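Local coordinates for extracellular solute-binding protein family 1 (Kribbella flavida, PDB 5IXP), which probably captures an extracellular solute and delivers it to an ABC transporter for uptake, at residues F164-A167 and V168-W171; T170-A173 and M174-Q177; G353-D356 and G357-N360; I359-V362 and F363-L367; G373-S376 and S377-W381. All coordinates share one frame; numbering follows the deposited sequence. Where two conformers were deposited one is given.

All five contacts are local turns, so each closes only a few residues of chain. Interaction 1 leads from a loop into helix 167-175, and interaction 2 follows that helix to its last turn, overlapping its predecessor at Thr-170 and Trp-171. Far along the chain, interaction 3 opens helix 356-371 and interaction 4 continues it, sharing Ile-359 and Asn-360. Interaction 5 then rounds the loop into helix 377-392. None nests within or crosses another along the sequence; they run in series. In space, Asn-360 joins the two long-separated helices through Trp-171 and Glu-172, while Phe-363 and Ala-366 of interaction 4 pack on Trp-381 and Ala-380 of interaction 5.

Interaction 1 (F164-A167 and V168-W171); sequences FDSA and VLTW
Ser-166 and Leu-169 meet where helix 167-175 begins, and the serine hydroxyl serves an amide that has no earlier helical carbonyl to use. Leu-169 N lies 3.2 Å from Ser-166 OG, and the bond is nearly straight, with an N-H...O angle of 167°. The hydroxyl can do this because chi1 of Ser-166 (71°) sets OG between its own backbone N and carbonyl carbon, turned over the first helical turn. The carbonyl of the same serine looks toward Thr-170, whose amide gives it a weak bond and whose OG1 stands 3.1 Å from Ser-166 O. One residue on, the regular helical pattern is established, with 2.8 Å between Trp-171 N and Ala-167 O.

Thr-170 OG1 has a second neighbour. It sits over one face of the Phe-164 ring, displaced toward the rim, and approaches Phe-164 CD1 to 3.3 Å; the two side chains cross at about a right angle. On another side of the turn, Asp-165 OD2 touches Leu-169 CD1 at 3.3 Å, although the polar partner of that oxygen is Trp-223 NE1.

A second shell fixes the incoming chain. Backbone bonds tie Phe-164 to Leu-212 and Ala-214, and Asp-165 to Leu-216, while Ala-167 N is bonded to Asp-371 OD2. Buried side chains such as Ala-167 and Trp-171 then enter the packing against helices 195-209 and 356-371. The whole is a worked case of the serine N-cap, here starting a largely buried helix turn in a solute-binding protein of the periplasmic-binding-protein type.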
loop_
_atom_site.group_PDB
_atom_site.type_symbol
_atom_site.label_atom_id
_atom_site.label_comp_id
_atom_site.label_asym_id
_atom_site.label_seq_id
_atom_site.Cartn_x
_atom_site.Cartn_y
_atom_site.Cartn_z
ATOM N N PHE A 164 0.054 4.881 -18.620
ATOM C CA PHE A 164 -0.361 4.273 -17.364
ATOM C C PHE A 164 -1.875 4.098 -17.369
ATOM O O PHE A 164 -2.579 4.640 -18.226
ATOM C CB PHE A 164 0.090 5.113 -16.158
ATOM C CG PHE A 164 -0.295 6.568 -16.238
ATOM C CD1 PHE A 164 -1.598 6.976 -15.956
ATOM C CD2 PHE A 164 0.659 7.537 -16.558
ATOM C CE1 PHE A 164 -1.956 8.321 -16.017
ATOM C CE2 PHE A 164 0.313 8.883 -16.617
ATOM C CZ PHE A 164 -0.995 9.280 -16.344
ATOM N N ASP A 165 -2.382 3.352 -16.376
ATOM C CA ASP A 165 -3.786 2.953 -16.413
ATOM C C ASP A 165 -4.736 4.085 -16.010
ATOM O O ASP A 165 -5.776 4.258 -16.649
ATOM C CB ASP A 165 -4.014 1.706 -15.547
ATOM C CG ASP A 165 -3.587 1.893 -14.094
ATOM O OD1 ASP A 165 -2.663 2.683 -13.818
ATOM O OD2 ASP A 165 -4.173 1.228 -13.223
ATOM N N SER A 166 -4.436 4.860 -14.962
ATOM C CA SER A 166 -5.354 5.932 -14.576
ATOM C C SER A 166 -4.609 7.064 -13.885
ATOM O O SER A 166 -3.555 6.862 -13.271
ATOM C CB SER A 166 -6.492 5.433 -13.657
ATOM O OG SER A 166 -6.042 5.093 -12.345
ATOM N N ALA A 167 -5.176 8.269 -13.999
ATOM C CA ALA A 167 -4.636 9.415 -13.276
ATOM C C ALA A 167 -4.698 9.194 -11.769
ATOM O O ALA A 167 -3.780 9.589 -11.040
ATOM C CB ALA A 167 -5.399 10.688 -13.662
ATOM N N VAL A 168 -5.773 8.570 -11.282
ATOM C CA VAL A 168 -5.954 8.423 -9.837
ATOM C C VAL A 168 -4.845 7.565 -9.235
ATOM O O VAL A 168 -4.262 7.919 -8.205
ATOM C CB VAL A 168 -7.351 7.857 -9.516
ATOM C CG1 VAL A 168 -7.418 7.364 -8.067
ATOM C CG2 VAL A 168 -8.408 8.928 -9.734
ATOM N N LEU A 169 -4.528 6.425 -9.859
ATOM C CA LEU A 169 -3.468 5.600 -9.270
ATOM C C LEU A 169 -2.112 6.298 -9.338
ATOM O O LEU A 169 -1.288 6.134 -8.430
ATOM C CB LEU A 169 -3.399 4.220 -9.928
ATOM C CG LEU A 169 -4.513 3.229 -9.552
ATOM C CD1 LEU A 169 -4.152 1.803 -9.972
ATOM C CD2 LEU A 169 -4.828 3.281 -8.063
ATOM N N THR A 170 -1.866 7.094 -10.384
ATOM C CA THR A 170 -0.642 7.886 -10.419
ATOM C C THR A 170 -0.631 8.914 -9.292
ATOM O O THR A 170 0.410 9.155 -8.662
ATOM C CB THR A 170 -0.494 8.573 -11.781
ATOM O OG1 THR A 170 -0.612 7.600 -12.830
ATOM C CG2 THR A 170 0.859 9.279 -11.891
ATOM N N TRP A 171 -1.787 9.520 -9.022
ATOM C CA TRP A 171 -1.930 10.439 -7.895
ATOM C C TRP A 171 -1.618 9.756 -6.575
ATOM O O TRP A 171 -0.906 10.314 -5.728
ATOM C CB TRP A 171 -3.352 11.002 -7.877
ATOM C CG TRP A 171 -3.785 11.683 -6.585
ATOM C CD1 TRP A 171 -4.372 11.095 -5.492
ATOM C CD2 TRP A 171 -3.696 13.080 -6.287
ATOM N NE1 TRP A 171 -4.642 12.046 -4.529
ATOM C CE2 TRP A 171 -4.240 13.271 -4.993
ATOM C CE3 TRP A 171 -3.198 14.186 -6.981
ATOM C CZ2 TRP A 171 -4.299 14.528 -4.383
ATOM C CZ3 TRP A 171 -3.262 15.438 -6.374
ATOM C CH2 TRP A 171 -3.806 15.597 -5.088
#

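Interaction 2 (T170-A173 and M174-Q177); sequences TWEA and MRNQ
Trp-171 and Arg-175, one helical turn apart, form the close-packed half of this contact. Arg-175 CB lies over one face of the indole in a CH-pi contact, 4.3 Å from the centroid of the five-membered ring. Further out, Arg-175 CD passes 3.7 Å from Trp-171 CZ2, and the guanidinium plane ends up turned 34° from the indole plane. The arginine chain crosses the ring at a slant, with CG anti to the backbone N (chi1 -165°), then bends at chi3 to bring its end round to Glu-172. On the same dense side, Met-174, present as selenomethionine, reaches between Trp-144 and Phe-148 of helix 144-157 and Ile-204 of helix 195-209.

These are the i to i+3 and i to i+4 pairings of the final turns of helix 167-175. The i to i+3 pair is a salt bridge, Arg-175 NH1 to Glu-172 OE2 at 2.9 Å, the nitrogen approaching from above the carboxylate plane. Asn-360 ND2 of helix 356-371 also binds this oxygen, and Asn-360 OD1 takes the indole N-H of Trp-171.

The polar ends of Glu-172, Arg-175 and Asn-176 make the looser, wetter side. A water receives N-H groups from Arg-175 NH2 and Asn-176 ND2 and donates to Glu-172 OE1, the last with 2.8 Å from water to oxygen. The firm hold there is on Glu-172 O, gripped twice by Asn-176 as the helix runs out: weakly by its backbone N, and by its side chain with 2.8 Å from Asn-176 ND2 to Glu-172 O. Asn-176 OD1 hydrogen-bonds Lys-352 NZ.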
loop_
_atom_site.group_PDB
_atom_site.type_symbol
_atom_site.label_atom_id
_atom_site.label_comp_id
_atom_site.label_asym_id
_atom_site.label_seq_id
_atom_site.Cartn_x
_atom_site.Cartn_y
_atom_site.Cartn_z
ATOM N N THR A 170 -1.866 7.094 -10.384
ATOM C CA THR A 170 -0.642 7.886 -10.419
ATOM C C THR A 170 -0.631 8.914 -9.292
ATOM O O THR A 170 0.410 9.155 -8.662
ATOM C CB THR A 170 -0.494 8.573 -11.781
ATOM O OG1 THR A 170 -0.612 7.600 -12.830
ATOM C CG2 THR A 170 0.859 9.279 -11.891
ATOM N N TRP A 171 -1.787 9.520 -9.022
ATOM C CA TRP A 171 -1.930 10.439 -7.895
ATOM C C TRP A 171 -1.618 9.756 -6.575
ATOM O O TRP A 171 -0.906 10.314 -5.728
ATOM C CB TRP A 171 -3.352 11.002 -7.877
ATOM C CG TRP A 171 -3.785 11.683 -6.585
ATOM C CD1 TRP A 171 -4.372 11.095 -5.492
ATOM C CD2 TRP A 171 -3.696 13.080 -6.287
ATOM N NE1 TRP A 171 -4.642 12.046 -4.529
ATOM C CE2 TRP A 171 -4.240 13.271 -4.993
ATOM C CE3 TRP A 171 -3.198 14.186 -6.981
ATOM C CZ2 TRP A 171 -4.299 14.528 -4.383
ATOM C CZ3 TRP A 171 -3.262 15.438 -6.374
ATOM C CH2 TRP A 171 -3.806 15.597 -5.088
ATOM N N GLU A 172 -2.179 8.563 -6.360
ATOM C CA GLU A 172 -1.883 7.834 -5.130
ATOM C C GLU A 172 -0.383 7.641 -4.971
ATOM O O GLU A 172 0.169 7.845 -3.880
ATOM C CB GLU A 172 -2.596 6.483 -5.132
ATOM C CG GLU A 172 -4.114 6.588 -5.085
ATOM C CD GLU A 172 -4.604 7.087 -3.726
ATOM O OE1 GLU A 172 -4.718 6.268 -2.783
ATOM O OE2 GLU A 172 -4.837 8.301 -3.586
ATOM N N ALA A 173 0.296 7.273 -6.057
ATOM C CA ALA A 173 1.732 7.020 -5.987
ATOM C C ALA A 173 2.497 8.285 -5.626
ATOM O O ALA A 173 3.376 8.259 -4.756
ATOM C CB ALA A 173 2.229 6.442 -7.310
HETATM N N MSE A 174 2.158 9.410 -6.250
HETATM C CA MSE A 174 2.883 10.649 -6.001
HETATM C C MSE A 174 2.519 11.296 -4.673
HETATM O O MSE A 174 3.400 11.752 -3.940
HETATM C CB MSE A 174 2.628 11.651 -7.128
HETATM C CG MSE A 174 3.085 11.145 -8.478
HETATM SE SE MSE A 174 2.731 12.523 -9.809
HETATM C CE MSE A 174 3.935 13.892 -9.080
ATOM N N ARG A 175 1.221 11.362 -4.367
ATOM C CA ARG A 175 0.801 12.090 -3.174
ATOM C C ARG A 175 1.399 11.487 -1.916
ATOM O O ARG A 175 1.758 12.210 -0.977
ATOM C CB ARG A 175 -0.716 12.107 -3.045
ATOM C CG ARG A 175 -1.155 13.159 -2.035
ATOM C CD ARG A 175 -2.547 12.923 -1.550
ATOM N NE ARG A 175 -2.637 11.808 -0.612
ATOM C CZ ARG A 175 -3.007 10.578 -0.947
ATOM N NH1 ARG A 175 -3.302 10.294 -2.207
ATOM N NH2 ARG A 175 -3.089 9.632 -0.023
ATOM N N ASN A 176 1.501 10.162 -1.868
ATOM C CA ASN A 176 1.972 9.530 -0.646
ATOM C C ASN A 176 3.457 9.741 -0.402
ATOM O O ASN A 176 3.927 9.433 0.697
ATOM C CB ASN A 176 1.636 8.043 -0.671
ATOM C CG ASN A 176 0.201 7.792 -0.302
ATOM O OD1 ASN A 176 -0.194 8.017 0.838
ATOM N ND2 ASN A 176 -0.598 7.357 -1.263
ATOM N N GLN A 177 4.193 10.272 -1.378
ATOM C CA GLN A 177 5.597 10.609 -1.184
ATOM C C GLN A 177 5.817 11.990 -0.596
ATOM O O GLN A 177 6.917 12.261 -0.102
ATOM C CB GLN A 177 6.356 10.557 -2.504
ATOM C CG GLN A 177 6.467 9.196 -3.105
ATOM C CD GLN A 177 7.244 9.241 -4.398
ATOM O OE1 GLN A 177 7.140 10.204 -5.156
ATOM N NE2 GLN A 177 8.045 8.223 -4.646
HETATM O O HOH W 1 -3.610 7.161 -0.425
#

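Interaction 3 (G353-D356 and G357-N360); sequences GPRD and GEIN
Arg-355 and Glu-358 flank the first turn of helix 356-371, with Arg-355 at the N-cap position. Its backbone supplies the first regular helical bond, 2.9 Å from Ile-359 N to Arg-355 O. Asn-360 N follows by binding Asp-356 O. Just upstream the chain makes a turn in which Asp-356 N donates to Gly-353 O at 3.1 Å; Gly-353 N in return gives a weak bond to Asp-356 OD1. Arg-355 N is bonded to Tyr-183 OH.

The side chains of Arg-355 and Glu-358 form a salt bridge across the first turn, with Arg-355 NH2 standing 3.2 Å from Glu-358 OE2. The pair does not meet edge to edge. Glu-358 CG, placed by chi1 (-69°), lies over the centre of one guanidinium face, 3.7 Å above the plane, and the bend at chi2 (81°) turns the carboxylate back toward Arg-355. The two flat groups are inclined 32° to each other. The other carboxylate oxygen, Glu-358 OE1, has Tyr-67 OH as its hydrogen-bonding partner, so the two oxygens answer to different residues.

At the end of the segment, Asn-360 is buried, and its OD1 also hydrogen-bonds Tyr-182 OH. Ile-359 packs against Tyr-182, Tyr-183 and alanines of helix 377-392, and its CG1 rests 3.3 Å from Arg-355 O.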
loop_
_atom_site.group_PDB
_atom_site.type_symbol
_atom_site.label_atom_id
_atom_site.label_comp_id
_atom_site.label_asym_id
_atom_site.label_seq_id
_atom_site.Cartn_x
_atom_site.Cartn_y
_atom_site.Cartn_z
ATOM N N GLY A 353 -3.857 12.742 9.054
ATOM C CA GLY A 353 -4.757 13.235 10.072
ATOM C C GLY A 353 -6.061 12.465 10.167
ATOM O O GLY A 353 -6.293 11.491 9.446
ATOM N N PRO A 354 -6.956 12.919 11.052
ATOM C CA PRO A 354 -8.117 12.090 11.430
ATOM C C PRO A 354 -9.085 11.811 10.301
ATOM O O PRO A 354 -9.857 10.850 10.395
ATOM C CB PRO A 354 -8.795 12.913 12.538
ATOM C CG PRO A 354 -7.768 13.893 12.992
ATOM C CD PRO A 354 -6.917 14.188 11.795
ATOM N N ARG A 355 -9.102 12.621 9.252
ATOM C CA ARG A 355 -10.029 12.410 8.150
ATOM C C ARG A 355 -9.289 12.272 6.825
ATOM O O ARG A 355 -9.804 12.653 5.770
ATOM C CB ARG A 355 -11.061 13.540 8.104
ATOM C CG ARG A 355 -11.993 13.549 9.324
ATOM C CD ARG A 355 -13.453 13.529 8.892
ATOM N NE ARG A 355 -14.029 12.195 8.957
ATOM C CZ ARG A 355 -15.262 11.892 8.563
ATOM N NH1 ARG A 355 -16.045 12.835 8.050
ATOM N NH2 ARG A 355 -15.710 10.638 8.662
ATOM N N ASP A 356 -8.088 11.688 6.868
ATOM C CA ASP A 356 -7.232 11.654 5.684
ATOM C C ASP A 356 -7.891 10.908 4.526
ATOM O O ASP A 356 -7.837 11.359 3.374
ATOM C CB ASP A 356 -5.887 11.019 6.026
ATOM C CG ASP A 356 -4.753 11.618 5.223
ATOM O OD1 ASP A 356 -4.271 12.700 5.607
ATOM O OD2 ASP A 356 -4.353 11.022 4.204
ATOM N N GLY A 357 -8.519 9.767 4.807
ATOM C CA GLY A 357 -9.130 8.996 3.735
ATOM C C GLY A 357 -10.322 9.702 3.119
ATOM O O GLY A 357 -10.518 9.661 1.897
ATOM N N GLU A 358 -11.129 10.362 3.953
ATOM C CA GLU A 358 -12.289 11.090 3.455
ATOM C C GLU A 358 -11.868 12.282 2.609
ATOM O O GLU A 358 -12.501 12.575 1.589
ATOM C CB GLU A 358 -13.157 11.553 4.625
ATOM C CG GLU A 358 -13.861 10.433 5.372
ATOM C CD GLU A 358 -12.973 9.716 6.396
ATOM O OE1 GLU A 358 -11.762 10.011 6.503
ATOM O OE2 GLU A 358 -13.503 8.843 7.104
ATOM N N ILE A 359 -10.804 12.983 3.020
ATOM C CA ILE A 359 -10.286 14.095 2.224
ATOM C C ILE A 359 -9.725 13.582 0.909
ATOM O O ILE A 359 -10.002 14.130 -0.167
ATOM C CB ILE A 359 -9.217 14.873 3.015
ATOM C CG1 ILE A 359 -9.814 15.531 4.255
ATOM C CG2 ILE A 359 -8.501 15.901 2.119
ATOM C CD1 ILE A 359 -8.747 16.112 5.190
ATOM N N ASN A 360 -8.901 12.535 0.975
ATOM C CA ASN A 360 -8.306 12.010 -0.246
ATOM C C ASN A 360 -9.370 11.576 -1.245
ATOM O O ASN A 360 -9.177 11.723 -2.457
ATOM C CB ASN A 360 -7.374 10.844 0.070
ATOM C CG ASN A 360 -6.553 10.446 -1.129
ATOM O OD1 ASN A 360 -5.841 11.274 -1.687
ATOM N ND2 ASN A 360 -6.652 9.177 -1.539
#

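Interaction 4 (I359-V362 and F363-L367); sequences INQV and FTEAL
Helix 356-371 shows in its middle turns how one helix can present different chemistry on successive faces, each made from residues one turn apart. On the inner face Ile-359 and Phe-363 lie side by side, pointing the same way. Ile-359 CG2 meets the edge of the phenyl ring, in its plane, at 3.8 Å from Phe-363 CE2. Val-362 adds a further apolar touch, with Val-362 CG2 4.0 Å from Phe-363 CD2. The ring also meets that of Tyr-182 and packs on Ala-384 and Ala-388 of helix 377-392.

Next round the helix, Thr-364 CG2 is 3.7 Å from Asn-360 ND2, and Thr-364 also touches Val-168, Trp-171 and Glu-172 of helix 167-175. Its chi1 of 58° swings the hydroxyl back over the preceding turn, where Thr-364 OG1 faces two carbonyls, Gln-361 O at 3.2 Å and Asn-360 O at 3.3 Å.

The exposed Gln-361 and the partly exposed Glu-365 form the polar face. In the conformer described, Gln-361 NE2 donates to Glu-365 OE2 at 3.1 Å, coming from above the carboxylate plane. The glutamine was modelled in two conformers, so this bond may hold only part of the time.

Beneath the side chains the backbone is regular, with Thr-364 N 2.9 Å from Asn-360 O and Glu-365 N 2.9 Å from Gln-361 O; the bond from Phe-363 N to Ile-359 O is weak. Apolar residues turned inward and a glutamine-glutamate pair turned outward are the mark of an amphipathic helix, here packed against helices 167-175, 195-209 and 377-392.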
loop_
_atom_site.group_PDB
_atom_site.type_symbol
_atom_site.label_atom_id
_atom_site.label_comp_id
_atom_site.label_asym_id
_atom_site.label_seq_id
_atom_site.Cartn_x
_atom_site.Cartn_y
_atom_site.Cartn_z
ATOM N N ILE A 359 -10.804 12.983 3.020
ATOM C CA ILE A 359 -10.286 14.095 2.224
ATOM C C ILE A 359 -9.725 13.582 0.909
ATOM O O ILE A 359 -10.002 14.130 -0.167
ATOM C CB ILE A 359 -9.217 14.873 3.015
ATOM C CG1 ILE A 359 -9.814 15.531 4.255
ATOM C CG2 ILE A 359 -8.501 15.901 2.119
ATOM C CD1 ILE A 359 -8.747 16.112 5.190
ATOM N N ASN A 360 -8.901 12.535 0.975
ATOM C CA ASN A 360 -8.306 12.010 -0.246
ATOM C C ASN A 360 -9.370 11.576 -1.245
ATOM O O ASN A 360 -9.177 11.723 -2.457
ATOM C CB ASN A 360 -7.374 10.844 0.070
ATOM C CG ASN A 360 -6.553 10.446 -1.129
ATOM O OD1 ASN A 360 -5.841 11.274 -1.687
ATOM N ND2 ASN A 360 -6.652 9.177 -1.539
ATOM N N GLN A 361 -10.501 11.062 -0.753
ATOM C CA GLN A 361 -11.561 10.591 -1.638
ATOM C C GLN A 361 -12.116 11.722 -2.499
ATOM O O GLN A 361 -12.421 11.520 -3.680
ATOM C CB GLN A 361 -12.673 9.943 -0.810
ATOM C CG GLN A 361 -13.751 9.264 -1.632
ATOM C CD GLN A 361 -14.794 8.557 -0.780
ATOM O OE1 GLN A 361 -14.467 7.848 0.176
ATOM N NE2 GLN A 361 -16.061 8.750 -1.123
ATOM N N VAL A 362 -12.256 12.924 -1.934
ATOM C CA VAL A 362 -12.793 14.023 -2.733
ATOM C C VAL A 362 -11.779 14.447 -3.792
ATOM O O VAL A 362 -12.156 14.787 -4.920
ATOM C CB VAL A 362 -13.264 15.207 -1.859
ATOM C CG1 VAL A 362 -13.931 14.723 -0.578
ATOM C CG2 VAL A 362 -12.157 16.202 -1.577
ATOM N N PHE A 363 -10.478 14.388 -3.473
ATOM C CA PHE A 363 -9.472 14.739 -4.472
ATOM C C PHE A 363 -9.413 13.703 -5.586
ATOM O O PHE A 363 -9.292 14.060 -6.765
ATOM C CB PHE A 363 -8.095 14.909 -3.825
ATOM C CG PHE A 363 -7.898 16.244 -3.167
ATOM C CD1 PHE A 363 -7.503 17.347 -3.914
ATOM C CD2 PHE A 363 -8.119 16.402 -1.806
ATOM C CE1 PHE A 363 -7.322 18.581 -3.319
ATOM C CE2 PHE A 363 -7.940 17.634 -1.199
ATOM C CZ PHE A 363 -7.539 18.728 -1.960
ATOM N N THR A 364 -9.498 12.414 -5.245
ATOM C CA THR A 364 -9.402 11.408 -6.295
ATOM C C THR A 364 -10.667 11.367 -7.141
ATOM O O THR A 364 -10.590 11.119 -8.351
ATOM C CB THR A 364 -9.099 10.020 -5.712
ATOM O OG1 THR A 364 -10.116 9.634 -4.778
ATOM C CG2 THR A 364 -7.738 10.015 -5.020
ATOM N N GLU A 365 -11.835 11.618 -6.536
ATOM C CA GLU A 365 -13.052 11.733 -7.336
ATOM C C GLU A 365 -12.924 12.878 -8.326
ATOM O O GLU A 365 -13.273 12.733 -9.505
ATOM C CB GLU A 365 -14.281 11.933 -6.437
ATOM C CG GLU A 365 -14.694 10.666 -5.682
ATOM C CD GLU A 365 -15.816 10.889 -4.682
ATOM O OE1 GLU A 365 -16.281 12.039 -4.537
ATOM O OE2 GLU A 365 -16.233 9.904 -4.033
ATOM N N ALA A 366 -12.392 14.015 -7.870
ATOM C CA ALA A 366 -12.217 15.155 -8.760
ATOM C C ALA A 366 -11.228 14.833 -9.872
ATOM O O ALA A 366 -11.467 15.158 -11.042
ATOM C CB ALA A 366 -11.761 16.377 -7.960
ATOM N N LEU A 367 -10.110 14.189 -9.532
ATOM C CA LEU A 367 -9.126 13.871 -10.556
ATOM C C LEU A 367 -9.692 12.880 -11.572
ATOM O O LEU A 367 -9.417 12.992 -12.771
ATOM C CB LEU A 367 -7.847 13.338 -9.910
ATOM C CG LEU A 367 -6.697 13.052 -10.877
ATOM C CD1 LEU A 367 -6.375 14.280 -11.722
ATOM C CD2 LEU A 367 -5.472 12.591 -10.089
#

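Interaction 5 (G373-S376 and S377-W381); sequences GKQS and SSAAW
Ser-376 bonds twice to the first turn of helix 377-392. Its carbonyl receives the amide of Ala-380, with Ala-380 N 2.9 Å from Ser-376 O and the donor nearly along the C=O axis. Its hydroxyl accepts from the amide one residue earlier, with 3.3 Å between Ala-379 N and Ser-376 OG. A chi1 of 75° folds OG of Ser-376 back over the turn it caps.

The preceding residue reaches over the same turn. Gln-375 runs fully extended from a CG anti to the backbone N (chi1 -169°), which brings its amide alongside Ala-379 and Ala-380. Its polar atoms are engaged beyond the turn: OE1 with Arg-369 NE, and NE2 with Gln-383 OE1. The loop links the two arms of an antiparallel helical hairpin: helix 356-371 ends in a Schellman motif at Gly-373, with positive phi, and helix 377-392 starts from a serine N-cap only a few residues later.

Around these bonds the packing is modest and lies near the surface. Gln-375 OE1 comes within 3.3 Å of Ala-380 CB, and Ser-376 OG within 3.4 Å of Ala-379 CB. Ala-380, the buried member, faces Ala-366 and Val-370 across the hairpin and touches Trp-201 of helix 195-209. Ser-377 OG is bonded to Trp-201 NE1.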
loop_
_atom_site.group_PDB
_atom_site.type_symbol
_atom_site.label_atom_id
_atom_site.label_comp_id
_atom_site.label_asym_id
_atom_site.label_seq_id
_atom_site.Cartn_x
_atom_site.Cartn_y
_atom_site.Cartn_z
ATOM N N GLY A 373 -12.848 13.296 -18.592
ATOM C CA GLY A 373 -13.380 14.367 -19.410
ATOM C C GLY A 373 -14.714 14.920 -18.967
ATOM O O GLY A 373 -15.397 15.571 -19.764
ATOM N N LYS A 374 -15.104 14.705 -17.713
ATOM C CA LYS A 374 -16.390 15.168 -17.216
ATOM C C LYS A 374 -16.334 16.554 -16.589
ATOM O O LYS A 374 -17.388 17.155 -16.364
ATOM C CB LYS A 374 -16.947 14.171 -16.193
ATOM C CG LYS A 374 -17.142 12.760 -16.745
ATOM C CD LYS A 374 -17.716 11.838 -15.682
ATOM C CE LYS A 374 -18.301 10.556 -16.280
ATOM N NZ LYS A 374 -17.263 9.577 -16.673
ATOM N N GLN A 375 -15.145 17.071 -16.298
ATOM C CA GLN A 375 -15.002 18.363 -15.644
ATOM C C GLN A 375 -13.621 18.899 -15.983
ATOM O O GLN A 375 -12.666 18.123 -16.083
ATOM C CB GLN A 375 -15.185 18.242 -14.123
ATOM C CG GLN A 375 -15.305 19.568 -13.386
ATOM C CD GLN A 375 -15.543 19.395 -11.891
ATOM O OE1 GLN A 375 -15.161 18.381 -11.301
ATOM N NE2 GLN A 375 -16.193 20.387 -11.274
ATOM N N SER A 376 -13.522 20.214 -16.172
ATOM C CA SER A 376 -12.218 20.813 -16.426
ATOM C C SER A 376 -11.345 20.754 -15.174
ATOM O O SER A 376 -11.828 20.602 -14.045
ATOM C CB SER A 376 -12.353 22.267 -16.882
ATOM O OG SER A 376 -12.687 23.108 -15.790
ATOM N N SER A 377 -10.034 20.884 -15.394
ATOM C CA SER A 377 -9.071 20.816 -14.299
ATOM C C SER A 377 -9.340 21.890 -13.252
ATOM O O SER A 377 -9.339 21.613 -12.048
ATOM C CB SER A 377 -7.646 20.951 -14.844
ATOM O OG SER A 377 -6.726 21.231 -13.791
ATOM N N SER A 378 -9.556 23.135 -13.685
ATOM C CA SER A 378 -9.737 24.197 -12.703
ATOM C C SER A 378 -11.043 24.022 -11.932
ATOM O O SER A 378 -11.078 24.230 -10.716
ATOM C CB SER A 378 -9.682 25.566 -13.382
ATOM O OG SER A 378 -10.897 25.818 -14.048
ATOM N N ALA A 379 -12.126 23.624 -12.610
ATOM C CA ALA A 379 -13.394 23.428 -11.909
ATOM C C ALA A 379 -13.317 22.246 -10.948
ATOM O O ALA A 379 -13.865 22.294 -9.840
ATOM C CB ALA A 379 -14.534 23.222 -12.908
ATOM N N ALA A 380 -12.639 21.175 -11.356
ATOM C CA ALA A 380 -12.512 20.019 -10.474
ATOM C C ALA A 380 -11.665 20.347 -9.250
ATOM O O ALA A 380 -11.959 19.883 -8.138
ATOM C CB ALA A 380 -11.917 18.843 -11.245
ATOM N N TRP A 381 -10.595 21.119 -9.438
ATOM C CA TRP A 381 -9.747 21.467 -8.309
ATOM C C TRP A 381 -10.502 22.334 -7.312
ATOM O O TRP A 381 -10.407 22.112 -6.099
ATOM C CB TRP A 381 -8.475 22.166 -8.795
ATOM C CG TRP A 381 -7.620 22.683 -7.676
ATOM C CD1 TRP A 381 -7.542 23.971 -7.229
ATOM C CD2 TRP A 381 -6.723 21.920 -6.861
ATOM N NE1 TRP A 381 -6.649 24.056 -6.183
ATOM C CE2 TRP A 381 -6.133 22.810 -5.940
ATOM C CE3 TRP A 381 -6.357 20.570 -6.826
ATOM C CZ2 TRP A 381 -5.204 22.394 -4.986
ATOM C CZ3 TRP A 381 -5.429 20.158 -5.883
ATOM C CH2 TRP A 381 -4.865 21.068 -4.973
#